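Local coordinates for protein MccF (Escherichia coli, PDB 4IIY) that is a microcin C7 self-immunity protein of the peptidase S66 family and probably acts as a hydrolase, at residues 34-39 against 363-368; 204-209 against 223-228; 81-86 against 98-103. The protein carries 1 engineered substitution. All blocks are in the same frame, centred on the assembly; numbering follows the deposited sequence.

Contact 1: residues 34-39 against 363-368; sequences PLLAAP and TEQYLS. With EDO (1,2-ethanediol), chain P.
L36 shows how one side chain can meet four successive residues of a partner segment, Q365 to S368. Its CB lies 3.8 Å from S368 N, and at CG, set opposite the carbonyl carbon (chi1 -55°), the chain forks. Branch CD1 stands 3.7 Å from L367 O and also reaches the amide end of Q365, whose side chain crosses that of L36 at about a right angle; branch CD2 rests against the Y366 backbone, 3.7 Å from its C. Beside this fork, S368 N gives A37 O a nearly straight bond of 2.9 Å (170°), which S368 OG supplements with a weak one, while a water joins A37 N to Y366 O. Here the two ends of the modelled chain run together against strands of the six-stranded sheet of the S66 fold: A37 and L367 touch I140 of strand 140-143, and L367 and Y366 touch F163 of strand 162-164. Q365 turns back on its own segment, NE2 donating to L367 O at 2.9 Å with the acceptor close to the amide plane, so the same carbonyl that L36 CD1 approaches is already engaged. A valine in place of Q365 would probably leave L367 O without this amide donor and uncover one flank of L36 CD1. L367 splits between its neighbours, CD2 lying 3.4 Å from A37 O and CD1 4.0 Å from P39 CA.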
# COMPACT_ATOMS: atom_id res chain seq x y z
N PRO B 34 -13.04 27.20 3.69
CA PRO B 34 -12.85 26.02 4.54
C PRO B 34 -13.35 26.24 5.97
O PRO B 34 -13.49 27.38 6.43
CB PRO B 34 -11.33 25.82 4.53
CG PRO B 34 -10.78 27.16 4.25
CD PRO B 34 -11.76 27.81 3.31
N LEU B 35 -13.62 25.14 6.67
CA LEU B 35 -13.99 25.19 8.07
C LEU B 35 -12.72 25.32 8.91
O LEU B 35 -11.78 24.54 8.72
CB LEU B 35 -14.77 23.92 8.43
CG LEU B 35 -15.19 23.73 9.89
CD1 LEU B 35 -16.18 24.81 10.32
CD2 LEU B 35 -15.79 22.35 10.08
N LEU B 36 -12.70 26.30 9.81
CA LEU B 36 -11.50 26.60 10.60
C LEU B 36 -11.71 26.39 12.09
O LEU B 36 -12.74 26.76 12.65
CB LEU B 36 -11.06 28.05 10.37
CG LEU B 36 -10.81 28.47 8.92
CD1 LEU B 36 -10.36 29.92 8.89
CD2 LEU B 36 -9.78 27.56 8.26
N ALA B 37 -10.71 25.80 12.74
CA ALA B 37 -10.72 25.65 14.20
C ALA B 37 -10.24 26.94 14.87
O ALA B 37 -9.56 27.76 14.26
CB ALA B 37 -9.83 24.48 14.61
N ALA B 38 -10.61 27.10 16.14
CA ALA B 38 -10.06 28.17 16.96
C ALA B 38 -8.56 27.98 17.15
O ALA B 38 -8.07 26.84 17.21
CB ALA B 38 -10.76 28.22 18.31
N PRO B 39 -7.81 29.08 17.26
CA PRO B 39 -6.36 28.96 17.41
C PRO B 39 -5.96 28.43 18.78
O PRO B 39 -6.73 28.50 19.74
CB PRO B 39 -5.87 30.40 17.22
CG PRO B 39 -7.03 31.24 17.67
CD PRO B 39 -8.25 30.48 17.22
N THR B 363 -0.34 31.01 2.55
CA THR B 363 -0.92 32.26 2.06
C THR B 363 -2.41 32.40 2.31
O THR B 363 -3.01 33.42 1.96
CB THR B 363 -0.64 32.47 0.56
OG1 THR B 363 -1.28 31.44 -0.20
CG2 THR B 363 0.86 32.46 0.28
N GLU B 364 -3.02 31.39 2.92
CA GLU B 364 -4.45 31.39 3.19
C GLU B 364 -4.70 31.15 4.68
O GLU B 364 -4.04 30.32 5.30
CB GLU B 364 -5.14 30.32 2.34
CG GLU B 364 -6.61 30.13 2.67
CD GLU B 364 -7.27 29.02 1.87
OE1 GLU B 364 -6.62 28.42 1.00
OE2 GLU B 364 -8.47 28.75 2.12
N GLN B 365 -5.67 31.86 5.24
CA GLN B 365 -6.05 31.71 6.64
C GLN B 365 -6.41 30.26 6.95
O GLN B 365 -7.15 29.62 6.21
CB GLN B 365 -7.24 32.61 6.97
CG GLN B 365 -7.65 32.58 8.43
CD GLN B 365 -8.84 33.49 8.71
OE1 GLN B 365 -9.29 34.23 7.83
NE2 GLN B 365 -9.34 33.44 9.93
N TYR B 366 -5.89 29.75 8.07
CA TYR B 366 -6.03 28.33 8.40
C TYR B 366 -6.52 28.07 9.83
O TYR B 366 -6.73 26.91 10.20
CB TYR B 366 -4.71 27.59 8.11
CG TYR B 366 -3.54 28.15 8.88
CD1 TYR B 366 -3.26 27.70 10.17
CD2 TYR B 366 -2.74 29.14 8.34
CE1 TYR B 366 -2.19 28.22 10.89
CE2 TYR B 366 -1.68 29.67 9.05
CZ TYR B 366 -1.40 29.21 10.32
OH TYR B 366 -0.34 29.77 11.01
N LEU B 367 -6.69 29.13 10.62
CA LEU B 367 -7.36 29.07 11.91
C LEU B 367 -8.23 30.31 12.05
O LEU B 367 -7.97 31.32 11.39
CB LEU B 367 -6.35 29.00 13.07
CG LEU B 367 -5.54 27.70 13.22
CD1 LEU B 367 -4.31 27.89 14.09
CD2 LEU B 367 -6.41 26.58 13.77
N SER B 368 -9.25 30.24 12.89
CA SER B 368 -10.09 31.40 13.18
C SER B 368 -9.26 32.51 13.82
O SER B 368 -8.28 32.24 14.52
CB SER B 368 -11.23 31.00 14.12
OG SER B 368 -12.03 30.00 13.54
C1 EDO P . -8.92 30.68 22.80
O1 EDO P . -9.36 30.91 21.46
C2 EDO P . -7.57 29.95 22.79
O2 EDO P . -7.72 28.60 22.33
O HOH W 1 -8.45 24.86 11.25

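Contact 2: residues 204-209 against 223-228; sequences EKWSDE and KLYKNN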
# COMPACT_ATOMS: atom_id res chain seq x y z
N GLU B 204 18.26 24.33 10.75
CA GLU B 204 19.68 24.37 10.41
C GLU B 204 20.26 22.97 10.29
O GLU B 204 21.11 22.71 9.44
CB GLU B 204 20.46 25.17 11.45
CG GLU B 204 20.15 26.66 11.40
CD GLU B 204 21.00 27.48 12.36
OE1 GLU B 204 21.35 26.97 13.44
OE2 GLU B 204 21.30 28.65 12.02
N LYS B 205 19.77 22.05 11.12
CA LYS B 205 20.25 20.68 11.14
C LYS B 205 19.07 19.74 11.31
O LYS B 205 18.03 20.14 11.86
CB LYS B 205 21.23 20.46 12.30
CG LYS B 205 22.48 21.33 12.27
CD LYS B 205 23.44 20.84 11.21
CE LYS B 205 24.73 21.65 11.25
NZ LYS B 205 25.43 21.52 12.56
N TRP B 206 19.23 18.50 10.87
CA TRP B 206 18.18 17.50 10.98
C TRP B 206 18.81 16.12 11.14
O TRP B 206 20.01 15.94 10.93
CB TRP B 206 17.27 17.51 9.74
CG TRP B 206 18.01 17.14 8.48
CD1 TRP B 206 18.83 17.95 7.73
CD2 TRP B 206 18.03 15.85 7.85
NE1 TRP B 206 19.33 17.24 6.67
CE2 TRP B 206 18.86 15.96 6.72
CE3 TRP B 206 17.42 14.62 8.13
CZ2 TRP B 206 19.10 14.89 5.87
CZ3 TRP B 206 17.65 13.56 7.28
CH2 TRP B 206 18.49 13.70 6.17
N SER B 207 18.00 15.14 11.53
CA SER B 207 18.48 13.76 11.61
C SER B 207 17.34 12.80 11.36
O SER B 207 16.16 13.14 11.55
CB SER B 207 19.10 13.45 12.97
OG SER B 207 19.83 12.23 12.92
N ASP B 208 17.70 11.58 10.97
CA ASP B 208 16.74 10.51 10.83
C ASP B 208 17.18 9.23 11.53
O ASP B 208 16.55 8.19 11.35
CB ASP B 208 16.42 10.22 9.35
CG ASP B 208 17.63 9.72 8.57
OD1 ASP B 208 18.76 9.78 9.11
OD2 ASP B 208 17.44 9.30 7.40
N GLU B 209 18.23 9.28 12.35
CA GLU B 209 18.73 8.05 12.95
C GLU B 209 17.74 7.38 13.89
O GLU B 209 17.05 8.06 14.67
CB GLU B 209 20.03 8.31 13.69
CG GLU B 209 21.20 8.63 12.79
CD GLU B 209 22.51 8.41 13.49
OE1 GLU B 209 23.09 7.32 13.33
OE2 GLU B 209 22.91 9.31 14.24
N LYS B 223 23.62 11.90 14.70
CA LYS B 223 24.25 12.64 13.62
C LYS B 223 23.35 13.81 13.24
O LYS B 223 22.13 13.64 13.08
CB LYS B 223 24.45 11.74 12.39
CG LYS B 223 25.50 10.64 12.56
CD LYS B 223 25.80 9.90 11.25
CE LYS B 223 24.63 9.06 10.77
NZ LYS B 223 24.97 8.31 9.52
N LEU B 224 23.93 14.99 13.14
CA LEU B 224 23.20 16.17 12.70
C LEU B 224 23.65 16.57 11.31
O LEU B 224 24.80 16.97 11.10
CB LEU B 224 23.41 17.33 13.67
CG LEU B 224 22.85 17.09 15.07
CD1 LEU B 224 23.28 18.20 16.02
CD2 LEU B 224 21.34 16.96 15.01
N TYR B 225 22.73 16.46 10.35
CA TYR B 225 23.01 16.76 8.96
C TYR B 225 22.70 18.20 8.64
O TYR B 225 21.70 18.75 9.11
CB TYR B 225 22.13 15.88 8.09
CG TYR B 225 22.37 14.40 8.19
CD1 TYR B 225 23.64 13.86 8.01
CD2 TYR B 225 21.32 13.52 8.44
CE1 TYR B 225 23.86 12.50 8.09
CE2 TYR B 225 21.53 12.16 8.52
CZ TYR B 225 22.80 11.66 8.34
OH TYR B 225 23.02 10.30 8.41
N LYS B 226 23.52 18.83 7.81
CA LYS B 226 23.15 20.12 7.25
C LYS B 226 21.90 19.95 6.39
O LYS B 226 21.68 18.90 5.78
CB LYS B 226 24.29 20.69 6.40
CG LYS B 226 25.53 21.05 7.22
CD LYS B 226 25.37 22.39 7.91
CE LYS B 226 26.56 22.70 8.82
NZ LYS B 226 27.87 22.55 8.11
N ASN B 227 21.08 20.99 6.33
CA ASN B 227 19.86 20.90 5.55
C ASN B 227 20.12 20.92 4.06
O ASN B 227 20.59 21.91 3.51
CB ASN B 227 18.87 21.99 5.94
CG ASN B 227 17.45 21.59 5.67
OD1 ASN B 227 17.16 20.96 4.64
ND2 ASN B 227 16.57 21.88 6.61
N ASN B 228 19.81 19.80 3.41
CA ASN B 228 20.08 19.63 1.99
C ASN B 228 18.83 19.70 1.12
O ASN B 228 18.79 19.15 0.01
CB ASN B 228 20.83 18.31 1.75
CG ASN B 228 20.04 17.10 2.21
OD1 ASN B 228 19.08 17.22 2.97
ND2 ASN B 228 20.45 15.92 1.74
O HOH W 2 21.94 23.62 7.25
O HOH W 3 20.84 8.62 8.17
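K223 meets two residues of the facing segment at once. Its backbone N donates to E209 OE2 at 2.7 Å, almost straight, and its carbonyl O receives S207 OG, also at 2.7 Å and in the carbonyl plane; E209 OE2 is shared with R220 in a salt bridge. L224 follows, its CB facing K205 CB. Y225 then pairs with W206 as the hydrogen-bonded pair of a two-stranded antiparallel ribbon, Y225 N to W206 O at 2.8 Å and W206 N to Y225 O at 3.0 Å. On the same face their side chains meet: W206 takes the position between its backbone N and carbonyl carbon (chi1 64°), which turns a face of the indole to Y225 CB, 3.7 Å from the centroid of the five-membered ring in a CH-pi contact, the two aromatic planes inclined at 49°. A water links Y225 OH to D208 OD1, while D208 OD2 takes the backbone N of L305. K226 is the non-hydrogen-bonded partner of K205, and its O accepts W206 NE1 at 3.0 Å from above the carbonyl plane. The two lysine chains run alongside each other, with CE atoms only 3.2 Å apart. At N227 a water joins its N to E204 O, while its side chain turns to K302, which also makes a cation-pi contact with W206. With K205 NZ and K226 NZ 5.2 Å apart, the aromatic face probably contributes more to cohesion than the lysine face, where like charges would tend to repel.

Contact 3: residues 81-86 against 98-103; sequences KLTGKT and AQEFNE
E100 reaches L82 because its CG lies opposite its own N (chi1 -177°) and the chain continues extended, carrying the carboxylate off the helix to the backbone of the loop. K81 runs the other way past it: its CG sits between N and the carbonyl carbon (chi1 69°), and a bend at the third torsion swings the ammonium group back over the helix surface. The result is a reciprocal exchange, an acid sent from helix to loop and a base sent from loop to helix. L82 N donates to E100 OE2 at 2.9 Å (152°), arriving from above the carboxylate plane rather than within it, and L82 CB lies against the same oxygen at 3.4 Å. A water bound to T83 OG1, itself hydrogen-bonded to S79, gives E100 OE2 a second donor at 2.8 Å, while OE1 takes the backbone N of S50. Each oxygen of this buried carboxylate is therefore met by a donor, which would probably favour its ionised form. The lysine end is held less firmly. K81 NZ makes a long salt bridge of 3.3 Å to E103 OE2 and a weak bond of the same length to Q99 OE1, two acceptors one helical turn apart. Nearer the backbone, a water spans K81 N and E100 O, 2.9 Å from each. The loop then folds into a type II beta turn from L82 to K85, closed by K85 N to L82 O, with G84 at a backbone conformation suited to glycine. Helix 94-105 belongs to the crossover between parallel strands 76-79 and 110-115. It packs on strand 45-49, which lies between them in the sheet: E100 touches F49, F101 meets the same ring edge-to-face, and T83 of the loop rests on F48 and on T56 of helix 55-58.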
# COMPACT_ATOMS: atom_id res chain seq x y z
N LYS B 81 -9.22 7.52 26.20
CA LYS B 81 -9.62 6.35 26.99
C LYS B 81 -8.84 5.06 26.69
O LYS B 81 -8.92 4.11 27.47
CB LYS B 81 -11.12 6.10 26.86
CG LYS B 81 -11.53 5.62 25.47
CD LYS B 81 -13.03 5.69 25.25
CE LYS B 81 -13.75 4.52 25.88
NZ LYS B 81 -15.03 4.24 25.16
N LEU B 82 -8.07 5.01 25.60
CA LEU B 82 -7.27 3.81 25.30
C LEU B 82 -5.82 3.93 25.78
O LEU B 82 -5.00 3.03 25.57
CB LEU B 82 -7.31 3.47 23.81
CG LEU B 82 -8.70 3.12 23.28
CD1 LEU B 82 -8.65 2.82 21.79
CD2 LEU B 82 -9.31 1.95 24.03
N THR B 83 -5.50 5.04 26.44
CA THR B 83 -4.16 5.19 26.99
C THR B 83 -3.87 4.06 27.97
O THR B 83 -4.69 3.74 28.84
CB THR B 83 -4.02 6.55 27.68
OG1 THR B 83 -4.26 7.58 26.71
CG2 THR B 83 -2.62 6.73 28.27
N GLY B 84 -2.71 3.43 27.82
CA GLY B 84 -2.33 2.35 28.72
C GLY B 84 -2.91 0.99 28.38
O GLY B 84 -2.70 0.02 29.13
N LYS B 85 -3.63 0.89 27.27
CA LYS B 85 -4.26 -0.37 26.86
C LYS B 85 -3.54 -0.98 25.66
O LYS B 85 -2.91 -0.26 24.88
CB LYS B 85 -5.72 -0.13 26.49
CG LYS B 85 -6.52 0.67 27.50
CD LYS B 85 -6.76 -0.11 28.77
CE LYS B 85 -7.73 0.64 29.67
NZ LYS B 85 -8.10 -0.16 30.87
N THR B 86 -3.65 -2.30 25.51
CA THR B 86 -3.13 -2.96 24.32
C THR B 86 -4.08 -4.05 23.82
O THR B 86 -4.70 -4.77 24.61
CB THR B 86 -1.75 -3.61 24.56
OG1 THR B 86 -1.87 -4.66 25.54
CG2 THR B 86 -0.74 -2.59 25.02
N ALA B 98 -12.47 4.42 17.39
CA ALA B 98 -13.33 5.50 16.93
C ALA B 98 -13.98 6.23 18.11
O ALA B 98 -14.06 7.45 18.13
CB ALA B 98 -14.39 4.98 15.97
N GLN B 99 -14.42 5.45 19.09
CA GLN B 99 -15.02 6.03 20.30
C GLN B 99 -14.03 6.92 21.04
O GLN B 99 -14.38 8.00 21.52
CB GLN B 99 -15.48 4.92 21.25
CG GLN B 99 -16.61 4.04 20.74
CD GLN B 99 -16.73 2.72 21.50
OE1 GLN B 99 -16.18 2.55 22.59
NE2 GLN B 99 -17.44 1.76 20.91
N GLU B 100 -12.78 6.47 21.16
CA GLU B 100 -11.77 7.24 21.87
C GLU B 100 -11.65 8.63 21.24
O GLU B 100 -11.59 9.65 21.93
CB GLU B 100 -10.41 6.55 21.82
CG GLU B 100 -9.36 7.33 22.62
CD GLU B 100 -7.94 6.83 22.50
OE1 GLU B 100 -7.50 6.46 21.39
OE2 GLU B 100 -7.24 6.82 23.54
N PHE B 101 -11.59 8.66 19.91
CA PHE B 101 -11.45 9.92 19.18
C PHE B 101 -12.71 10.78 19.34
O PHE B 101 -12.62 11.98 19.64
CB PHE B 101 -11.17 9.64 17.70
CG PHE B 101 -10.90 10.88 16.89
CD1 PHE B 101 -11.94 11.62 16.34
CD2 PHE B 101 -9.60 11.31 16.67
CE1 PHE B 101 -11.68 12.78 15.60
CE2 PHE B 101 -9.33 12.46 15.93
CZ PHE B 101 -10.37 13.18 15.39
N ASN B 102 -13.87 10.17 19.15
CA ASN B 102 -15.12 10.92 19.24
C ASN B 102 -15.29 11.58 20.61
O ASN B 102 -15.77 12.71 20.72
CB ASN B 102 -16.33 10.03 18.93
CG ASN B 102 -16.43 9.67 17.45
OD1 ASN B 102 -15.93 10.37 16.59
ND2 ASN B 102 -17.10 8.56 17.17
N GLU B 103 -14.87 10.87 21.66
CA GLU B 103 -15.01 11.39 23.01
C GLU B 103 -14.19 12.67 23.23
O GLU B 103 -14.59 13.55 23.99
CB GLU B 103 -14.64 10.32 24.04
CG GLU B 103 -15.71 9.26 24.18
CD GLU B 103 -15.34 8.19 25.19
OE1 GLU B 103 -14.23 8.27 25.75
OE2 GLU B 103 -16.17 7.28 25.42
O HOH W 4 -11.14 9.23 24.81
O HOH W 5 -4.50 7.08 23.78

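From the N terminus, the chain first lays down 34-39, which finds its partner only at 363-368; contact 1 thus closes a loop of 323 residues, and both other contacts nest inside it. Contact 3 comes next, a short closure after strand 76-79 that fastens the loop to helix 94-105 at one edge of the six-stranded sheet. Contact 2 follows in series, pairing two short strands beyond helix 178-191 into a surface ribbon, its D208 side chain about 8 Å from the bound glutamylsulfamoyl inosine. None touches another: centres of contacts 2 and 3 are 35 Å apart. Contact 1 alone joins the two ends of the modelled chain, bringing the segment after strand 359-362 of the larger sheet back beside the six-stranded one.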